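Local coordinates for SH2 domain-containing protein 3C (Homo sapiens, PDB 3T6G) that mediates integrin and BCAR1 signalling in cell adhesion and migration as an adapter, its C-terminal Ras-GEF-like domain being closed and unable to perform canonical exchange, at residues L24-P27 with R28-P32; M106-M109 with L110-I114; D304-L307 with T308-H312. The protein carries 2 engineered substitutions. All coordinates share one frame; numbering follows the deposited sequence.

Contact 1: L24-P27 with R28-P32; sequences LLIP and RDNRP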
ATOM      1  N   LEU A  24     -29.369  -1.735   5.072  1.00 87.47           N
ATOM      2  CA  LEU A  24     -30.390  -2.791   5.128  1.00 89.54           C
ATOM      3  C   LEU A  24     -29.743  -4.148   5.381  1.00 93.79           C
ATOM      4  O   LEU A  24     -30.337  -5.027   6.005  1.00100.56           O
ATOM      5  CB  LEU A  24     -31.199  -2.861   3.832  1.00 75.97           C
ATOM      6  CG  LEU A  24     -32.366  -1.903   3.618  1.00 83.28           C
ATOM      7  CD1 LEU A  24     -32.896  -2.103   2.212  1.00 89.07           C
ATOM      8  CD2 LEU A  24     -33.502  -2.112   4.636  1.00 80.16           C
ATOM      9  N   LEU A  25     -28.523  -4.306   4.873  1.00 87.97           N
ATOM     10  CA  LEU A  25     -27.715  -5.494   5.105  1.00 78.69           C
ATOM     11  C   LEU A  25     -27.211  -5.542   6.539  1.00 85.93           C
ATOM     12  O   LEU A  25     -27.315  -6.566   7.203  1.00 91.55           O
ATOM     13  CB  LEU A  25     -26.518  -5.481   4.169  1.00 73.04           C
ATOM     14  CG  LEU A  25     -26.704  -6.105   2.787  1.00 76.74           C
ATOM     15  CD1 LEU A  25     -28.160  -6.124   2.385  1.00 76.41           C
ATOM     16  CD2 LEU A  25     -25.818  -5.421   1.730  1.00 69.40           C
ATOM     17  N   ILE A  26     -26.656  -4.434   7.018  1.00 86.27           N
ATOM     18  CA  ILE A  26     -26.118  -4.412   8.373  1.00 85.67           C
ATOM     19  C   ILE A  26     -26.960  -3.617   9.372  1.00 84.98           C
ATOM     20  O   ILE A  26     -26.848  -2.393   9.434  1.00 87.10           O
ATOM     21  CB  ILE A  26     -24.672  -3.902   8.389  1.00 83.35           C
ATOM     22  CG1 ILE A  26     -23.723  -5.089   8.328  1.00 65.83           C
ATOM     23  CG2 ILE A  26     -24.400  -3.064   9.636  1.00 90.61           C
ATOM     24  CD1 ILE A  26     -23.312  -5.422   6.934  1.00 66.21           C
ATOM     25  N   PRO A  27     -27.794  -4.322  10.166  1.00 82.35           N
ATOM     26  CA  PRO A  27     -28.682  -3.690  11.152  1.00 86.07           C
ATOM     27  C   PRO A  27     -27.918  -3.211  12.390  1.00 92.40           C
ATOM     28  O   PRO A  27     -26.750  -3.566  12.548  1.00 89.41           O
ATOM     29  CB  PRO A  27     -29.671  -4.807  11.508  1.00 76.45           C
ATOM     30  CG  PRO A  27     -28.896  -6.055  11.316  1.00 74.90           C
ATOM     31  CD  PRO A  27     -27.932  -5.791  10.167  1.00 76.90           C
ATOM     32  N   ARG A  28     -28.573  -2.426  13.246  1.00 97.64           N
ATOM     33  CA  ARG A  28     -27.887  -1.716  14.323  1.00100.88           C
ATOM     34  C   ARG A  28     -26.864  -2.547  15.101  1.00105.07           C
ATOM     35  O   ARG A  28     -25.672  -2.241  15.070  1.00114.85           O
ATOM     36  CB  ARG A  28     -28.880  -1.052  15.277  1.00109.87           C
ATOM     37  CG  ARG A  28     -28.219  -0.258  16.402  1.00119.06           C
ATOM     38  CD  ARG A  28     -29.090   0.913  16.851  1.00129.38           C
ATOM     39  NE  ARG A  28     -29.054   2.007  15.883  1.00133.92           N
ATOM     40  CZ  ARG A  28     -29.781   3.116  15.969  1.00139.52           C
ATOM     41  NH1 ARG A  28     -30.622   3.295  16.982  1.00141.71           N
ATOM     42  NH2 ARG A  28     -29.666   4.050  15.032  1.00140.91           N
ATOM     43  N   ASP A  29     -27.311  -3.583  15.798  1.00 95.92           N
ATOM     44  CA  ASP A  29     -26.389  -4.351  16.631  1.00 98.93           C
ATOM     45  C   ASP A  29     -26.125  -5.751  16.105  1.00101.72           C
ATOM     46  O   ASP A  29     -26.581  -6.723  16.698  1.00110.93           O
ATOM     47  CB  ASP A  29     -26.919  -4.452  18.060  1.00107.39           C
ATOM     48  CG  ASP A  29     -26.506  -3.275  18.917  1.00121.46           C
ATOM     49  OD1 ASP A  29     -27.375  -2.427  19.217  1.00128.24           O
ATOM     50  OD2 ASP A  29     -25.309  -3.197  19.283  1.00121.91           O
ATOM     51  N   ASN A  30     -25.374  -5.868  15.016  1.00 92.59           N
ATOM     52  CA  ASN A  30     -25.193  -7.180  14.393  1.00 93.40           C
ATOM     53  C   ASN A  30     -24.135  -8.067  15.053  1.00 98.00           C
ATOM     54  O   ASN A  30     -23.188  -7.576  15.667  1.00 97.03           O
ATOM     55  CB  ASN A  30     -24.915  -7.049  12.894  1.00 83.45           C
ATOM     56  CG  ASN A  30     -23.604  -6.377  12.607  1.00 80.84           C
ATOM     57  OD1 ASN A  30     -23.334  -5.292  13.120  1.00 89.71           O
ATOM     58  ND2 ASN A  30     -22.766  -7.019  11.798  1.00 74.89           N
ATOM     59  N   ARG A  31     -24.328  -9.380  14.922  1.00103.82           N
ATOM     60  CA  ARG A  31     -23.382 -10.383  15.402  1.00100.84           C
ATOM     61  C   ARG A  31     -22.327 -10.630  14.332  1.00 88.42           C
ATOM     62  O   ARG A  31     -22.566 -10.354  13.153  1.00 89.18           O
ATOM     63  CB  ARG A  31     -24.106 -11.692  15.743  1.00111.18           C
ATOM     64  CG  ARG A  31     -24.683 -11.737  17.151  1.00125.41           C
ATOM     65  CD  ARG A  31     -23.780 -10.974  18.124  1.00137.64           C
ATOM     66  NE  ARG A  31     -23.381 -11.766  19.289  1.00147.49           N
ATOM     67  CZ  ARG A  31     -22.543 -11.341  20.235  1.00151.76           C
ATOM     68  NH1 ARG A  31     -22.005 -10.125  20.163  1.00148.58           N
ATOM     69  NH2 ARG A  31     -22.238 -12.133  21.257  1.00154.06           N
ATOM     70  N   PRO A  32     -21.150 -11.142  14.728  1.00 80.70           N
ATOM     71  CA  PRO A  32     -20.163 -11.377  13.665  1.00 78.61           C
ATOM     72  C   PRO A  32     -20.498 -12.644  12.889  1.00 81.83           C
ATOM     73  O   PRO A  32     -20.955 -13.615  13.486  1.00 87.90           O
ATOM     74  CB  PRO A  32     -18.820 -11.497  14.419  1.00 66.88           C
ATOM     75  CG  PRO A  32     -19.177 -11.856  15.831  1.00 67.54           C
ATOM     76  CD  PRO A  32     -20.653 -11.513  16.067  1.00 77.08           C
TER

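Contact 2: M106-M109 with L110-I114; sequences MSIM and LAVDI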
ATOM      1  N   MET A 106     -10.187  -7.147   3.095  1.00 55.94           N
ATOM      2  CA  MET A 106     -10.697  -7.668   1.842  1.00 49.92           C
ATOM      3  C   MET A 106     -10.278  -9.139   1.656  1.00 60.94           C
ATOM      4  O   MET A 106     -11.133 -10.001   1.435  1.00 69.48           O
ATOM      5  CB  MET A 106     -10.159  -6.795   0.707  1.00 45.97           C
ATOM      6  CG  MET A 106     -10.447  -7.263  -0.713  1.00 47.89           C
ATOM      7  SD  MET A 106     -12.154  -6.988  -1.199  1.00 67.11           S
ATOM      8  CE  MET A 106     -12.574  -5.400  -0.472  1.00 54.58           C
ATOM      9  N   SER A 107      -8.976  -9.419   1.742  1.00 57.64           N
ATOM     10  CA  SER A 107      -8.445 -10.793   1.614  1.00 56.23           C
ATOM     11  C   SER A 107      -9.174 -11.765   2.537  1.00 57.45           C
ATOM     12  O   SER A 107      -9.562 -12.863   2.132  1.00 60.15           O
ATOM     13  CB  SER A 107      -6.956 -10.824   1.912  1.00 53.56           C
ATOM     14  OG  SER A 107      -6.246 -10.094   0.930  1.00 59.80           O
ATOM     15  N   ILE A 108      -9.414 -11.331   3.764  1.00 52.56           N
ATOM     16  CA  ILE A 108     -10.215 -12.122   4.676  1.00 56.20           C
ATOM     17  C   ILE A 108     -11.628 -12.394   4.099  1.00 62.49           C
ATOM     18  O   ILE A 108     -12.105 -13.530   4.099  1.00 64.84           O
ATOM     19  CB  ILE A 108     -10.325 -11.413   6.026  1.00 52.82           C
ATOM     20  CG1 ILE A 108      -8.928 -11.225   6.632  1.00 60.68           C
ATOM     21  CG2 ILE A 108     -11.212 -12.199   6.964  1.00 50.22           C
ATOM     22  CD1 ILE A 108      -8.946 -10.845   8.117  1.00 62.79           C
ATOM     23  N   MET A 109     -12.280 -11.342   3.606  1.00 55.03           N
ATOM     24  CA  MET A 109     -13.639 -11.426   3.078  1.00 53.47           C
ATOM     25  C   MET A 109     -13.686 -12.499   2.003  1.00 53.15           C
ATOM     26  O   MET A 109     -14.464 -13.438   2.091  1.00 55.26           O
ATOM     27  CB  MET A 109     -14.053 -10.071   2.470  1.00 50.33           C
ATOM     28  CG  MET A 109     -15.391 -10.075   1.712  1.00 52.36           C
ATOM     29  SD  MET A 109     -16.695 -10.133   2.932  1.00 77.34           S
ATOM     30  CE  MET A 109     -18.073  -9.480   1.991  1.00395.73           C
ATOM     31  N   LEU A 110     -12.845 -12.340   0.984  1.00 48.01           N
ATOM     32  CA  LEU A 110     -12.730 -13.318  -0.081  1.00 58.53           C
ATOM     33  C   LEU A 110     -12.423 -14.738   0.454  1.00 67.01           C
ATOM     34  O   LEU A 110     -13.005 -15.710  -0.013  1.00 63.90           O
ATOM     35  CB  LEU A 110     -11.694 -12.859  -1.126  1.00 48.78           C
ATOM     36  CG  LEU A 110     -12.159 -11.537  -1.746  1.00 47.27           C
ATOM     37  CD1 LEU A 110     -11.243 -11.011  -2.839  1.00 44.36           C
ATOM     38  CD2 LEU A 110     -13.555 -11.741  -2.291  1.00 44.24           C
ATOM     39  N   ALA A 111     -11.531 -14.857   1.435  1.00 70.25           N
ATOM     40  CA  ALA A 111     -11.188 -16.177   1.963  1.00 64.99           C
ATOM     41  C   ALA A 111     -12.381 -16.826   2.663  1.00 66.98           C
ATOM     42  O   ALA A 111     -12.583 -18.036   2.567  1.00 65.81           O
ATOM     43  CB  ALA A 111     -10.002 -16.093   2.901  1.00 59.71           C
ATOM     44  N   VAL A 112     -13.165 -16.015   3.364  1.00 58.15           N
ATOM     45  CA  VAL A 112     -14.315 -16.506   4.108  1.00 54.23           C
ATOM     46  C   VAL A 112     -15.445 -17.003   3.177  1.00 59.61           C
ATOM     47  O   VAL A 112     -16.224 -17.906   3.520  1.00 52.30           O
ATOM     48  CB  VAL A 112     -14.857 -15.405   5.035  1.00 54.46           C
ATOM     49  CG1 VAL A 112     -16.191 -15.815   5.661  1.00 50.15           C
ATOM     50  CG2 VAL A 112     -13.821 -15.062   6.107  1.00 57.95           C
ATOM     51  N   ASP A 113     -15.540 -16.398   2.002  1.00 59.48           N
ATOM     52  CA  ASP A 113     -16.598 -16.750   1.079  1.00 62.69           C
ATOM     53  C   ASP A 113     -16.236 -18.131   0.594  1.00 63.73           C
ATOM     54  O   ASP A 113     -17.074 -19.029   0.536  1.00 60.25           O
ATOM     55  CB  ASP A 113     -16.620 -15.767  -0.089  1.00 68.68           C
ATOM     56  CG  ASP A 113     -17.774 -16.014  -1.035  1.00 69.34           C
ATOM     57  OD1 ASP A 113     -18.863 -16.363  -0.538  1.00 69.95           O
ATOM     58  OD2 ASP A 113     -17.590 -15.845  -2.266  1.00 64.07           O
ATOM     59  N   ILE A 114     -14.954 -18.295   0.287  1.00 62.74           N
ATOM     60  CA  ILE A 114     -14.428 -19.570  -0.167  1.00 62.41           C
ATOM     61  C   ILE A 114     -14.610 -20.691   0.857  1.00 63.93           C
ATOM     62  O   ILE A 114     -15.125 -21.758   0.527  1.00 64.42           O
ATOM     63  CB  ILE A 114     -12.971 -19.452  -0.589  1.00 56.40           C
ATOM     64  CG1 ILE A 114     -12.886 -18.519  -1.795  1.00 51.96           C
ATOM     65  CG2 ILE A 114     -12.419 -20.835  -0.919  1.00 57.61           C
ATOM     66  CD1 ILE A 114     -11.544 -18.402  -2.443  1.00 50.45           C
TER

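Contact 3: D304-L307 with T308-H312; sequences DKVL and TALSH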
ATOM      1  N   ASP A 304      -7.434 -15.244  12.164  1.00 79.07           N
ATOM      2  CA  ASP A 304      -6.480 -16.158  11.567  1.00 76.52           C
ATOM      3  C   ASP A 304      -6.792 -17.531  12.104  1.00 77.38           C
ATOM      4  O   ASP A 304      -6.661 -18.529  11.402  1.00 81.38           O
ATOM      5  CB  ASP A 304      -5.056 -15.770  11.916  1.00 84.59           C
ATOM      6  CG  ASP A 304      -4.044 -16.709  11.318  1.00 90.41           C
ATOM      7  OD1 ASP A 304      -3.755 -16.564  10.111  1.00 92.80           O
ATOM      8  OD2 ASP A 304      -3.546 -17.592  12.055  1.00 90.22           O
ATOM      9  N   LYS A 305      -7.237 -17.575  13.353  1.00 74.85           N
ATOM     10  CA  LYS A 305      -7.627 -18.837  13.961  1.00 83.72           C
ATOM     11  C   LYS A 305      -8.978 -19.328  13.400  1.00 90.91           C
ATOM     12  O   LYS A 305      -9.179 -20.539  13.195  1.00 93.13           O
ATOM     13  CB  LYS A 305      -7.648 -18.714  15.495  1.00 87.79           C
ATOM     14  CG  LYS A 305      -9.044 -18.636  16.120  1.00100.25           C
ATOM     15  CD  LYS A 305      -9.766 -19.996  16.073  1.00110.82           C
ATOM     16  CE  LYS A 305     -11.156 -19.945  16.710  1.00108.14           C
ATOM     17  NZ  LYS A 305     -11.810 -21.282  16.699  1.00107.92           N
ATOM     18  N   VAL A 306      -9.892 -18.392  13.141  1.00 84.44           N
ATOM     19  CA  VAL A 306     -11.227 -18.748  12.672  1.00 74.62           C
ATOM     20  C   VAL A 306     -11.163 -19.387  11.305  1.00 73.06           C
ATOM     21  O   VAL A 306     -11.852 -20.364  11.033  1.00 78.54           O
ATOM     22  CB  VAL A 306     -12.142 -17.544  12.597  1.00 70.56           C
ATOM     23  CG1 VAL A 306     -13.370 -17.875  11.777  1.00 63.90           C
ATOM     24  CG2 VAL A 306     -12.539 -17.134  13.994  1.00 78.84           C
ATOM     25  N   LEU A 307     -10.330 -18.815  10.449  1.00 67.74           N
ATOM     26  CA  LEU A 307     -10.030 -19.392   9.155  1.00 63.31           C
ATOM     27  C   LEU A 307      -9.505 -20.820   9.284  1.00 75.55           C
ATOM     28  O   LEU A 307     -10.150 -21.760   8.827  1.00 83.02           O
ATOM     29  CB  LEU A 307      -9.021 -18.515   8.412  1.00 60.72           C
ATOM     30  CG  LEU A 307      -9.568 -17.155   7.984  1.00 64.86           C
ATOM     31  CD1 LEU A 307      -8.512 -16.364   7.234  1.00 69.05           C
ATOM     32  CD2 LEU A 307     -10.796 -17.351   7.114  1.00 59.79           C
ATOM     33  N   THR A 308      -8.342 -20.990   9.911  1.00 81.55           N
ATOM     34  CA  THR A 308      -7.705 -22.303   9.947  1.00 82.12           C
ATOM     35  C   THR A 308      -8.645 -23.376  10.462  1.00 80.17           C
ATOM     36  O   THR A 308      -8.529 -24.527  10.063  1.00 80.85           O
ATOM     37  CB  THR A 308      -6.436 -22.321  10.796  1.00 85.68           C
ATOM     38  OG1 THR A 308      -6.748 -21.859  12.108  1.00 95.08           O
ATOM     39  CG2 THR A 308      -5.373 -21.431  10.190  1.00 79.32           C
ATOM     40  N   ALA A 309      -9.584 -23.000  11.333  1.00 76.42           N
ATOM     41  CA  ALA A 309     -10.582 -23.960  11.832  1.00 73.92           C
ATOM     42  C   ALA A 309     -11.594 -24.355  10.759  1.00 83.63           C
ATOM     43  O   ALA A 309     -11.885 -25.538  10.566  1.00 93.14           O
ATOM     44  CB  ALA A 309     -11.311 -23.417  13.053  1.00 61.71           C
ATOM     45  N   LEU A 310     -12.154 -23.365  10.081  1.00 78.19           N
ATOM     46  CA  LEU A 310     -13.042 -23.648   8.971  1.00 75.92           C
ATOM     47  C   LEU A 310     -12.320 -24.552   7.990  1.00 74.33           C
ATOM     48  O   LEU A 310     -12.858 -25.560   7.539  1.00 83.23           O
ATOM     49  CB  LEU A 310     -13.452 -22.354   8.274  1.00 68.07           C
ATOM     50  CG  LEU A 310     -14.186 -21.398   9.204  1.00 70.85           C
ATOM     51  CD1 LEU A 310     -14.784 -20.199   8.444  1.00 62.28           C
ATOM     52  CD2 LEU A 310     -15.253 -22.188   9.944  1.00 69.40           C
ATOM     53  N   SER A 311     -11.091 -24.176   7.670  1.00 67.17           N
ATOM     54  CA  SER A 311     -10.297 -24.882   6.685  1.00 70.58           C
ATOM     55  C   SER A 311     -10.127 -26.348   7.059  1.00 85.14           C
ATOM     56  O   SER A 311     -10.070 -27.222   6.192  1.00 91.29           O
ATOM     57  CB  SER A 311      -8.934 -24.207   6.545  1.00 71.82           C
ATOM     58  OG  SER A 311      -8.168 -24.833   5.533  1.00 79.95           O
ATOM     59  N   HIS A 312     -10.048 -26.618   8.357  1.00 86.33           N
ATOM     60  CA  HIS A 312      -9.805 -27.973   8.823  1.00 86.03           C
ATOM     61  C   HIS A 312     -11.073 -28.790   8.873  1.00 86.86           C
ATOM     62  O   HIS A 312     -11.028 -30.000   8.670  1.00 90.30           O
ATOM     63  CB  HIS A 312      -9.121 -27.977  10.190  1.00 86.89           C
ATOM     64  CG  HIS A 312      -7.629 -28.011  10.111  1.00 86.34           C
ATOM     65  ND1 HIS A 312      -6.864 -26.871   9.990  1.00 87.82           N
ATOM     66  CD2 HIS A 312      -6.760 -29.050  10.115  1.00 91.91           C
ATOM     67  CE1 HIS A 312      -5.586 -27.204   9.938  1.00 91.09           C
ATOM     68  NE2 HIS A 312      -5.496 -28.520  10.007  1.00 94.70           N
TER

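Contact 1: L24-P27 with R28-P32
P27 and N30 face each other across a reverse turn whose corner residues are R28 and D29. The chain arrives extended through I26 and P27, then folds back, leaving the P27 CA and N30 CA atoms 5.9 Å apart, close enough for a turn. Its bridge is open: P27 O lies 3.6 Å from N30 N without a hydrogen bond. R28 and D29 depart from type I values, the D29 psi of 72° most of all, which probably keeps the bridge open.

The side chains meet inside the bend. N30 CG sits between its backbone N and carbonyl carbon (chi1 66°), which carries the amide back over the P27 end of the turn. There N30 ND2 comes within 4.1 Å of I26 CG1, a van der Waals approach, not a polar bond, the two side chains crossing at a slant, while N30 CB lies 4.3 Å from P27 CD. The amide is anchored from outside, its OD1 being hydrogen-bonded to NH1 of R284, and the N30 backbone bonds to S289. I26 rests on F281 and R284. Such geometry is that of an irregular, non-classical beta-turn, in the loop ahead of helix 35-46, pinned against helix 279-287.

Contact 2: M106-M109 with L110-I114
M106 to L110 and I108 to V112 are i to i+4 pairs on the alpha-helix 93-115, a central element of the all-helical Cdc25-homology (Ras-GEF) domain. The evidence for regular helix is a run of four successive backbone bonds. L110 N donates to M106 O at 2.9 Å, and it does so nearly straight, with 164° at the hydrogen. A111 N reaches S107 O at 2.9 Å, its donor tilted a little from the carbonyl plane. V112 N meets I108 O at 2.8 Å, almost head-on to the carbonyl. The last rung, D113 N to M109 O, is longer at 3.2 Å and more bent, at 140°.

Around this ladder the side chains splay to different neighbours. M106 and L110 share one flank, M106 CG standing 4.4 Å from L110 CD1, a loose apolar touch. The M109 chain starts anti to its own N but turns sharply at the next bond (chi2 75°), and this bend belongs to a side chain that packs on F281, Q282 and L285 of helix 279-287. L110 instead leans on V151 and A154 of helix 145-155, and I108 and V112 face helix 296-314, so the segment is enclosed on several flanks. The two polar side chains are answered as well: S107 OG is hydrogen-bonded to A150 O, and D113 OD1 forms a salt bridge with K42.

On the I108 flank, I108 CG2 meets V112 CG2 at 4.0 Å, one turn further on, the two branches set obliquely. That same V112 CG2, placed beside its own backbone N, also lies just 3.1 Å from I108 O.

Contact 3: D304-L307 with T308-H312
T308 turns its hydroxyl back onto the carbonyl of K305, one turn earlier in the alpha-helix 296-314, within the Ras-GEF domain. The threonine takes the rotamer with OG1 between its backbone N and carbonyl carbon (chi1 56°), and this brings OG1 to 3.0 Å from K305 O. The hydroxyl arrives from above the carbonyl plane, at a C=O···O angle of only 111°. A309 N donates to the same oxygen at 3.1 Å from the same face, so K305 O is gripped by two donors. The other branch, T308 CG2, lies 3.4 Å from D304 O. A valine here would probably keep much the same volume but leave K305 O with A309 N as its one donor of the pair, and the side chain without its polar tether.

On another flank, L310 CG is anti to its own carbonyl carbon, which tucks the branch point against V306 O at 3.1 Å. V306 CG1 meets L310 CD1 at 4.3 Å, a slight apolar contact. S311 N to L307 O is short and nearly straight, 2.8 Å with 172° at the hydrogen. From outside, Q159 bonds D304 OD1 through NE2 and S311 OG through its backbone O, a pair of grips seven residues apart. H312 ND1 donates to T308 O at 2.9 Å, the oxygen lying in the ring plane while the donor is tilted from the carbonyl plane.

Overall arrangement
Contact 2 is core: seven of its eight touching residues are buried, its middle about 10 Å from the chain's centre. Contacts 3 and 1, about 20 and 22 Å out, are partly buried, each with exposed residues. Contact 2 joins a regular bond ladder to apolar side chains; contact 3, also helical, buries L307 but leaves much of its surface partly exposed and uses hydroxyl and imidazole groups to bond backbone carbonyls; contact 1, an irregular loop, depends on an amide held by an arginine distant in sequence. Contacts 2 and 3 touch, V112 CG2 meeting L307 CD2 at 3.9 Å, packing helices 93-115 and 296-314 together. Contact 1 touches neither but, like contact 2, leans on F281 of helix 279-287.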